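Local atomic coordinates of endoglucanase (Ganoderma lucidum, PDB entry 5D8Z), a protein that probably hydrolyses internal beta-1,4-glucosidic bonds of cellulose and related beta-glucans. Residues T203-F208 and N256-L261; A30-G35 and A47-T52; I157-M162 and T191-L196. One frame throughout, in Å; residues are numbered along the deposited sequence.

Contact 1. Residues T203-F208 and N256-L261; sequences TSAETF and NAWAPL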
loop_
_atom_site.group_PDB
_atom_site.type_symbol
_atom_site.label_atom_id
_atom_site.label_comp_id
_atom_site.label_asym_id
_atom_site.label_seq_id
_atom_site.Cartn_x
_atom_site.Cartn_y
_atom_site.Cartn_z
ATOM N N THR A 203 7.401 -0.537 8.022
ATOM C CA THR A 203 6.902 0.855 8.042
ATOM C C THR A 203 5.929 1.102 9.159
ATOM O O THR A 203 4.937 1.803 8.987
ATOM C CB THR A 203 6.150 1.298 6.751
ATOM O OG1 THR A 203 5.514 0.177 6.113
ATOM C CG2 THR A 203 7.053 1.973 5.796
ATOM N N SER A 204 6.179 0.527 10.314
ATOM C CA SER A 204 5.325 0.838 11.427
ATOM C C SER A 204 5.321 2.363 11.570
ATOM O O SER A 204 6.374 3.006 11.487
ATOM C CB SER A 204 5.843 0.165 12.680
ATOM O OG SER A 204 5.265 0.726 13.831
ATOM N N ALA A 205 4.132 2.923 11.734
ATOM C CA ALA A 205 3.960 4.348 12.024
ATOM C C ALA A 205 4.486 4.762 13.397
ATOM O O ALA A 205 4.782 5.925 13.619
ATOM C CB ALA A 205 2.487 4.717 11.943
ATOM N N GLU A 206 4.550 3.815 14.321
ATOM C CA GLU A 206 5.009 4.070 15.679
ATOM C C GLU A 206 6.502 4.346 15.749
ATOM O O GLU A 206 6.943 5.153 16.539
ATOM C CB GLU A 206 4.672 2.875 16.552
ATOM C CG GLU A 206 5.054 2.995 18.010
ATOM C CD GLU A 206 4.034 2.313 18.907
ATOM O OE1 GLU A 206 2.814 2.504 18.663
ATOM O OE2 GLU A 206 4.427 1.591 19.853
ATOM N N THR A 207 7.291 3.668 14.933
ATOM C CA THR A 207 8.747 3.831 14.988
ATOM C C THR A 207 9.278 4.639 13.825
ATOM O O THR A 207 10.477 4.826 13.724
ATOM C CB THR A 207 9.432 2.470 14.914
ATOM O OG1 THR A 207 9.058 1.853 13.667
ATOM C CG2 THR A 207 8.988 1.605 16.080
ATOM N N PHE A 208 8.398 5.103 12.945
ATOM C CA PHE A 208 8.834 5.740 11.722
ATOM C C PHE A 208 9.831 6.865 11.900
ATOM O O PHE A 208 10.736 7.005 11.089
ATOM C CB PHE A 208 7.651 6.290 10.946
ATOM C CG PHE A 208 7.992 6.675 9.533
ATOM C CD1 PHE A 208 8.094 5.707 8.556
ATOM C CD2 PHE A 208 8.224 8.001 9.191
ATOM C CE1 PHE A 208 8.421 6.045 7.262
ATOM C CE2 PHE A 208 8.541 8.351 7.893
ATOM C CZ PHE A 208 8.638 7.372 6.922
ATOM N N ASN A 256 0.590 6.646 20.895
ATOM C CA ASN A 256 1.933 6.118 20.599
ATOM C C ASN A 256 2.391 6.230 19.145
ATOM O O ASN A 256 3.575 6.013 18.862
ATOM C CB ASN A 256 2.025 4.668 21.062
ATOM C CG ASN A 256 1.847 4.524 22.566
ATOM O OD1 ASN A 256 1.562 5.501 23.274
ATOM N ND2 ASN A 256 2.016 3.300 23.065
ATOM N N ALA A 257 1.473 6.592 18.239
ATOM C CA ALA A 257 1.773 6.594 16.820
ATOM C C ALA A 257 1.323 7.831 16.064
ATOM O O ALA A 257 2.156 8.561 15.558
ATOM C CB ALA A 257 1.190 5.358 16.191
ATOM N N TRP A 258 0.023 8.082 15.976
ATOM C CA TRP A 258 -0.445 9.153 15.098
ATOM C C TRP A 258 -0.195 10.532 15.654
ATOM O O TRP A 258 0.053 11.453 14.886
ATOM C CB TRP A 258 -1.918 9.013 14.750
ATOM C CG TRP A 258 -2.242 7.702 14.257
ATOM C CD1 TRP A 258 -2.980 6.783 14.885
ATOM C CD2 TRP A 258 -1.807 7.110 13.029
ATOM N NE1 TRP A 258 -3.074 5.648 14.129
ATOM C CE2 TRP A 258 -2.353 5.819 12.979
ATOM C CE3 TRP A 258 -1.014 7.544 11.964
ATOM C CZ2 TRP A 258 -2.128 4.952 11.915
ATOM C CZ3 TRP A 258 -0.803 6.689 10.905
ATOM C CH2 TRP A 258 -1.361 5.406 10.885
ATOM N N ALA A 259 -0.276 10.695 16.969
ATOM C CA ALA A 259 0.038 12.009 17.574
ATOM C C ALA A 259 1.490 12.385 17.332
ATOM O O ALA A 259 1.726 13.380 16.627
ATOM C CB ALA A 259 -0.284 12.046 19.063
ATOM N N PRO A 260 2.468 11.583 17.864
ATOM C CA PRO A 260 3.883 11.934 17.643
ATOM C C PRO A 260 4.167 12.100 16.171
ATOM O O PRO A 260 4.879 13.025 15.743
ATOM C CB PRO A 260 4.648 10.722 18.186
ATOM C CG PRO A 260 3.723 10.102 19.158
ATOM C CD PRO A 260 2.367 10.278 18.537
ATOM N N LEU A 261 3.578 11.229 15.382
ATOM C CA LEU A 261 3.883 11.293 13.987
ATOM C C LEU A 261 3.485 12.639 13.374
ATOM O O LEU A 261 4.302 13.283 12.720
ATOM C CB LEU A 261 3.259 10.121 13.240
ATOM C CG LEU A 261 3.642 10.179 11.770
ATOM C CD1 LEU A 261 5.157 10.206 11.610
ATOM C CD2 LEU A 261 3.017 9.016 11.054
#
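In this (beta/alpha)8 barrel, the TIM-barrel fold of family 5 glycoside hydrolases, the loop after strand 194-198 packs against helix 254-267 without a hydrogen bond between 203-208 and 256-261. The loop turns at Ser204, whose OG accepts the backbone N-H of Glu206 at 3.2 Å in an ST turn.

The side chain of Glu206 leaves the turn with CG anti to the backbone N (chi1 -179°) and then bends at chi2. Glu206 CB stays 4.0 Å from Asn256 O, and its CG closes to 3.5 Å from that same oxygen. At the tip the carboxylate runs beside the Asn256 side chain, pointing the same way, its plane turned 77° from the amide; Glu206 OE1 lies 3.3 Å from Asn256 CB, a van der Waals touch, while OE2 stands farther off. An alanine at Glu206 would remove CG and the carboxylate and would probably leave the exposed Asn256 less well covered.

Deeper in, Ala205 fits among Ala257, Trp258 and Leu261, and the Phe208 ring meets Leu261 CD1 obliquely. Trp258 also stacks edge-to-face with Phe303, and Phe208 meets the ring of Phe232, so the barrel wall backs both aromatics. The Ala205 methyl sits over one face of the indole, its CB 4.0 Å from both CZ3 and CH2 of Trp258.

Contact 2. Residues A30-G35 and A47-T52; sequences AGFDFG and AWPPLT
Two parts of the long loop that follows the first strand of the (beta/alpha)8 barrel, 24-30, and leads to helix 59-68 come together where Gly31 opens a type I turn ending at Phe34. Gly31 O takes two N-H groups, that of Phe34 within the turn and that of Trp48 across the contact. The Trp48 N to Gly31 O bond is 3.0 Å long, with the donor above the carbonyl plane. Asp33 OD1 receives Gly31 N on its syn lone pair at 2.8 Å, almost straight at 174°. Gly31 has phi 146°, and a CB there would run into Trp48 O and Pro50 CD.

Packing is tightest around the buried Phe32, whose side chain crosses those of Pro49 and Pro50 at about a right angle: Phe32 CZ reaches Pro49 CB at 3.5 Å, and Pro49 CA lies over one face near the rim. Pro50, centre of an inverse gamma turn, brings CD to 3.9 Å from Phe32 CD2. The partly exposed side is sparser, with Trp48 CE3 at the edge of the Phe34 ring, 3.9 Å from CE2, while Trp48 NE1 bonds to Tyr55 O.

Outside the pair, Phe32 meets Phe83 and, edge-to-face, Tyr101 of helix 95-110; Ala30 bonds through its backbone to Ala311 of strand 303-312, and Phe34 meets Phe314 edge-to-face.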
loop_
_atom_site.group_PDB
_atom_site.type_symbol
_atom_site.label_atom_id
_atom_site.label_comp_id
_atom_site.label_asym_id
_atom_site.label_seq_id
_atom_site.Cartn_x
_atom_site.Cartn_y
_atom_site.Cartn_z
ATOM N N ALA A 30 -6.424 -7.538 -2.515
ATOM C CA ALA A 30 -5.344 -8.536 -2.547
ATOM C C ALA A 30 -5.601 -9.753 -3.399
ATOM O O ALA A 30 -6.709 -10.039 -3.810
ATOM C CB ALA A 30 -5.029 -8.985 -1.160
ATOM N N GLY A 31 -4.525 -10.479 -3.662
ATOM C CA GLY A 31 -4.563 -11.644 -4.536
ATOM C C GLY A 31 -3.304 -11.874 -5.361
ATOM O O GLY A 31 -2.805 -12.985 -5.400
ATOM N N PHE A 32 -2.805 -10.846 -6.052
ATOM C CA PHE A 32 -1.578 -11.003 -6.847
ATOM C C PHE A 32 -0.390 -11.174 -5.913
ATOM O O PHE A 32 0.711 -11.574 -6.354
ATOM C CB PHE A 32 -1.318 -9.798 -7.750
ATOM C CG PHE A 32 -2.082 -9.810 -9.038
ATOM C CD1 PHE A 32 -1.671 -10.590 -10.084
ATOM C CD2 PHE A 32 -3.206 -9.004 -9.206
ATOM C CE1 PHE A 32 -2.366 -10.588 -11.283
ATOM C CE2 PHE A 32 -3.913 -8.995 -10.396
ATOM C CZ PHE A 32 -3.489 -9.788 -11.449
ATOM N N ASP A 33 -0.592 -10.833 -4.638
ATOM C CA ASP A 33 0.477 -10.942 -3.657
ATOM C C ASP A 33 0.511 -12.296 -3.009
ATOM O O ASP A 33 1.305 -12.517 -2.123
ATOM C CB ASP A 33 0.322 -9.880 -2.565
ATOM C CG ASP A 33 -1.059 -9.896 -1.920
ATOM O OD1 ASP A 33 -2.031 -9.698 -2.680
ATOM O OD2 ASP A 33 -1.171 -10.106 -0.674
ATOM N N PHE A 34 -0.353 -13.212 -3.399
ATOM C CA PHE A 34 -0.389 -14.462 -2.646
ATOM C C PHE A 34 0.839 -15.308 -2.938
ATOM O O PHE A 34 1.437 -15.230 -4.008
ATOM C CB PHE A 34 -1.673 -15.236 -2.861
ATOM C CG PHE A 34 -2.872 -14.606 -2.231
ATOM C CD1 PHE A 34 -2.778 -13.422 -1.504
ATOM C CD2 PHE A 34 -4.115 -15.217 -2.349
ATOM C CE1 PHE A 34 -3.910 -12.856 -0.938
ATOM C CE2 PHE A 34 -5.252 -14.660 -1.775
ATOM C CZ PHE A 34 -5.150 -13.476 -1.069
ATOM N N GLY A 35 1.254 -16.069 -1.942
ATOM C CA GLY A 35 2.563 -16.708 -1.998
ATOM C C GLY A 35 3.711 -15.708 -2.122
ATOM O O GLY A 35 4.739 -16.011 -2.717
ATOM N N ALA A 47 0.371 -16.750 -7.246
ATOM C CA ALA A 47 -0.337 -15.513 -7.542
ATOM C C ALA A 47 -1.733 -15.790 -8.065
ATOM O O ALA A 47 -1.892 -16.624 -8.962
ATOM C CB ALA A 47 0.421 -14.710 -8.569
ATOM N N TRP A 48 -2.717 -15.043 -7.540
ATOM C CA TRP A 48 -4.130 -15.319 -7.747
ATOM C C TRP A 48 -4.908 -14.037 -7.926
ATOM O O TRP A 48 -5.361 -13.443 -6.958
ATOM C CB TRP A 48 -4.701 -16.116 -6.575
ATOM C CG TRP A 48 -6.178 -16.520 -6.743
ATOM C CD1 TRP A 48 -6.889 -16.611 -7.925
ATOM C CD2 TRP A 48 -7.085 -16.902 -5.705
ATOM N NE1 TRP A 48 -8.185 -16.979 -7.669
ATOM C CE2 TRP A 48 -8.334 -17.178 -6.320
ATOM C CE3 TRP A 48 -6.976 -17.008 -4.317
ATOM C CZ2 TRP A 48 -9.458 -17.582 -5.592
ATOM C CZ3 TRP A 48 -8.098 -17.408 -3.592
ATOM C CH2 TRP A 48 -9.323 -17.691 -4.233
ATOM N N PRO A 49 -5.100 -13.629 -9.182
ATOM C CA PRO A 49 -5.717 -12.376 -9.510
ATOM C C PRO A 49 -7.149 -12.330 -9.012
ATOM O O PRO A 49 -7.913 -13.241 -9.313
ATOM C CB PRO A 49 -5.740 -12.385 -11.034
ATOM C CG PRO A 49 -4.736 -13.386 -11.439
ATOM C CD PRO A 49 -4.821 -14.417 -10.382
ATOM N N PRO A 50 -7.517 -11.270 -8.280
ATOM C CA PRO A 50 -8.864 -11.056 -7.796
ATOM C C PRO A 50 -9.747 -10.425 -8.849
ATOM O O PRO A 50 -10.271 -9.341 -8.657
ATOM C CB PRO A 50 -8.654 -10.122 -6.608
ATOM C CG PRO A 50 -7.458 -9.323 -6.981
ATOM C CD PRO A 50 -6.590 -10.235 -7.793
ATOM N N LEU A 51 -9.913 -11.118 -9.960
ATOM C CA LEU A 51 -10.836 -10.707 -11.017
ATOM C C LEU A 51 -11.650 -11.913 -11.427
ATOM O O LEU A 51 -11.087 -12.976 -11.594
ATOM C CB LEU A 51 -10.057 -10.197 -12.239
ATOM C CG LEU A 51 -9.386 -8.843 -12.037
ATOM C CD1 LEU A 51 -8.380 -8.507 -13.114
ATOM C CD2 LEU A 51 -10.436 -7.762 -11.985
ATOM N N THR A 52 -12.967 -11.763 -11.556
ATOM C CA THR A 52 -13.739 -12.685 -12.370
ATOM C C THR A 52 -12.947 -12.688 -13.680
ATOM O O THR A 52 -12.367 -11.646 -14.030
ATOM C CB THR A 52 -15.164 -12.123 -12.581
ATOM O OG1 THR A 52 -15.821 -11.949 -11.311
ATOM C CG2 THR A 52 -15.973 -13.040 -13.493
#

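Contact 3. Residues I157-M162 and T191-L196; sequences IIFGVM and TSQIIL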
loop_
_atom_site.group_PDB
_atom_site.type_symbol
_atom_site.label_atom_id
_atom_site.label_comp_id
_atom_site.label_asym_id
_atom_site.label_seq_id
_atom_site.Cartn_x
_atom_site.Cartn_y
_atom_site.Cartn_z
ATOM N N ILE A 157 -2.670 7.302 -10.978
ATOM C CA ILE A 157 -1.744 6.327 -10.423
ATOM C C ILE A 157 -0.834 6.891 -9.308
ATOM O O ILE A 157 -0.516 8.084 -9.264
ATOM C CB ILE A 157 -0.890 5.713 -11.525
ATOM C CG1 ILE A 157 -1.769 5.212 -12.668
ATOM C CG2 ILE A 157 -0.108 4.529 -10.987
ATOM C CD1 ILE A 157 -2.521 3.946 -12.342
ATOM N N ILE A 158 -0.466 6.021 -8.381
ATOM C CA ILE A 158 0.296 6.371 -7.192
ATOM C C ILE A 158 1.250 5.230 -7.027
ATOM O O ILE A 158 0.829 4.116 -6.843
ATOM C CB ILE A 158 -0.600 6.387 -5.951
ATOM C CG1 ILE A 158 -1.452 7.657 -5.927
ATOM C CG2 ILE A 158 0.205 6.234 -4.661
ATOM C CD1 ILE A 158 -2.574 7.660 -4.891
ATOM N N PHE A 159 2.538 5.495 -7.107
ATOM C CA PHE A 159 3.517 4.423 -7.130
ATOM C C PHE A 159 3.969 4.109 -5.722
ATOM O O PHE A 159 4.569 4.958 -5.053
ATOM C CB PHE A 159 4.721 4.815 -7.949
ATOM C CG PHE A 159 4.401 5.258 -9.317
ATOM C CD1 PHE A 159 4.396 4.360 -10.348
ATOM C CD2 PHE A 159 4.186 6.597 -9.591
ATOM C CE1 PHE A 159 4.137 4.771 -11.656
ATOM C CE2 PHE A 159 3.956 7.035 -10.891
ATOM C CZ PHE A 159 3.921 6.117 -11.932
ATOM N N GLY A 160 3.691 2.887 -5.278
ATOM C CA GLY A 160 4.133 2.454 -3.957
ATOM C C GLY A 160 5.436 1.679 -4.067
ATOM O O GLY A 160 5.438 0.463 -4.391
ATOM N N VAL A 161 6.529 2.376 -3.766
ATOM C CA VAL A 161 7.872 1.900 -4.059
ATOM C C VAL A 161 8.106 0.514 -3.498
ATOM O O VAL A 161 8.577 -0.361 -4.201
ATOM C CB VAL A 161 8.944 2.861 -3.493
ATOM C CG1 VAL A 161 10.325 2.249 -3.572
ATOM C CG2 VAL A 161 8.951 4.177 -4.257
ATOM N N MET A 162 7.775 0.305 -2.235
ATOM C CA MET A 162 8.012 -0.982 -1.648
ATOM C C MET A 162 7.195 -1.210 -0.413
ATOM O O MET A 162 7.124 -0.359 0.459
ATOM C CB MET A 162 9.474 -1.116 -1.268
ATOM C CG MET A 162 9.811 -2.425 -0.557
ATOM S SD MET A 162 9.508 -3.916 -1.524
ATOM C CE MET A 162 10.490 -3.566 -2.977
ATOM N N THR A 191 5.678 12.493 -13.873
ATOM C CA THR A 191 6.103 13.721 -13.245
ATOM C C THR A 191 5.047 14.217 -12.269
ATOM O O THR A 191 5.367 14.913 -11.298
ATOM C CB THR A 191 6.492 14.749 -14.348
ATOM O OG1 THR A 191 5.518 14.757 -15.421
ATOM C CG2 THR A 191 7.876 14.352 -14.955
ATOM N N SER A 192 3.799 13.807 -12.493
ATOM C CA SER A 192 2.650 14.362 -11.762
ATOM C C SER A 192 2.207 13.536 -10.556
ATOM O O SER A 192 1.462 14.044 -9.721
ATOM C CB SER A 192 1.456 14.516 -12.701
ATOM O OG SER A 192 1.180 13.293 -13.368
ATOM N N GLN A 193 2.665 12.282 -10.456
ATOM C CA GLN A 193 2.153 11.351 -9.458
ATOM C C GLN A 193 2.805 11.470 -8.098
ATOM O O GLN A 193 3.900 12.032 -7.938
ATOM C CB GLN A 193 2.316 9.921 -9.915
ATOM C CG GLN A 193 1.452 9.558 -11.107
ATOM C CD GLN A 193 2.067 9.983 -12.395
ATOM O OE1 GLN A 193 2.822 10.928 -12.430
ATOM N NE2 GLN A 193 1.775 9.272 -13.448
ATOM N N ILE A 194 2.062 10.970 -7.116
ATOM C CA ILE A 194 2.558 10.735 -5.776
ATOM C C ILE A 194 3.468 9.523 -5.872
ATOM O O ILE A 194 3.252 8.624 -6.696
ATOM C CB ILE A 194 1.415 10.330 -4.819
ATOM C CG1 ILE A 194 0.275 11.352 -4.842
ATOM C CG2 ILE A 194 1.941 10.088 -3.424
ATOM C CD1 ILE A 194 -0.605 11.366 -3.596
ATOM N N ILE A 195 4.481 9.505 -5.024
ATOM C CA ILE A 195 5.280 8.341 -4.797
ATOM C C ILE A 195 5.368 8.158 -3.286
ATOM O O ILE A 195 5.597 9.120 -2.543
ATOM C CB ILE A 195 6.656 8.514 -5.372
ATOM C CG1 ILE A 195 6.605 8.627 -6.899
ATOM C CG2 ILE A 195 7.507 7.337 -4.976
ATOM C CD1 ILE A 195 7.912 9.145 -7.508
ATOM N N LEU A 196 5.138 6.925 -2.837
ATOM C CA LEU A 196 5.052 6.607 -1.421
ATOM C C LEU A 196 6.429 6.133 -1.019
ATOM O O LEU A 196 7.085 5.416 -1.787
ATOM C CB LEU A 196 3.988 5.536 -1.145
ATOM C CG LEU A 196 2.594 5.982 -1.601
ATOM C CD1 LEU A 196 1.609 4.847 -1.812
ATOM C CD2 LEU A 196 2.002 6.990 -0.640
#
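Two backbone hydrogen bonds join strands 157-160 and 194-196 in parallel, both made by Phe159. Phe159 N donates to Ile194 O at 3.2 Å, from above the carbonyl plane, and Phe159 O accepts from Leu196 N at 3.0 Å, this time in the carbonyl plane with an N-H...O angle of 169°. One residue thus binds on both sides of Ile195, as a parallel ladder requires, and Ile195 CA adds a CH...O contact to Phe159 O. The axes of the two short strands diverge by 24°.

Beyond the backbone, the faces of the sheet differ in content. Ile158, Ile194 and Leu196 share one face: CG2 of Ile158, anti to its own backbone N, meets Leu196 CD1 at 3.5 Å, while CG1 lies beside Ile194 CB. Gly160, opposite Leu196, puts only CA against that CD1, at 4.1 Å.

On the other face Phe159 turns its ring edge to Gln193, with CE2 3.5 Å from Gln193 CB. The Gln193 chain, bent at chi2, crosses Phe159 obliquely, its amide plane 49° from the ring plane, and NE2 goes on to Ala152 O. Past the strand end, Val161 CG2 rests 3.5 Å from Ile195 CG2.

The pair forms the two strands of a beta-alpha-beta crossover through helix 171-187, whose Ile185 touches Phe159 and Ile195. Trp144 and Ala148 of helix 137-149 also pack on Phe159, while Ile116 of strand 114-119 meets Ile158 and Leu196 inside the barrel.

How the contacts relate
All three contacts are largely buried, yet they illustrate how the role of a contact follows its place in a barrel. Contact 3 lies in the wall, about 11 Å between its centre and that of the chain, and unites adjacent strands by backbone bonds and aliphatic packing. Contacts 1 and 2 lie farther out, on opposite sides of the chain's centre, with centres 30 Å apart. Contact 1 joins a loop to a helix by van der Waals packing, with no hydrogen bond between its segments and with Glu206 and Asn256 on its more open side; contact 2 folds one loop onto itself, combining a shared carbonyl with proline-aromatic packing. Strand 194-198 links contacts 3 and 1, since its following loop supplies 203-208.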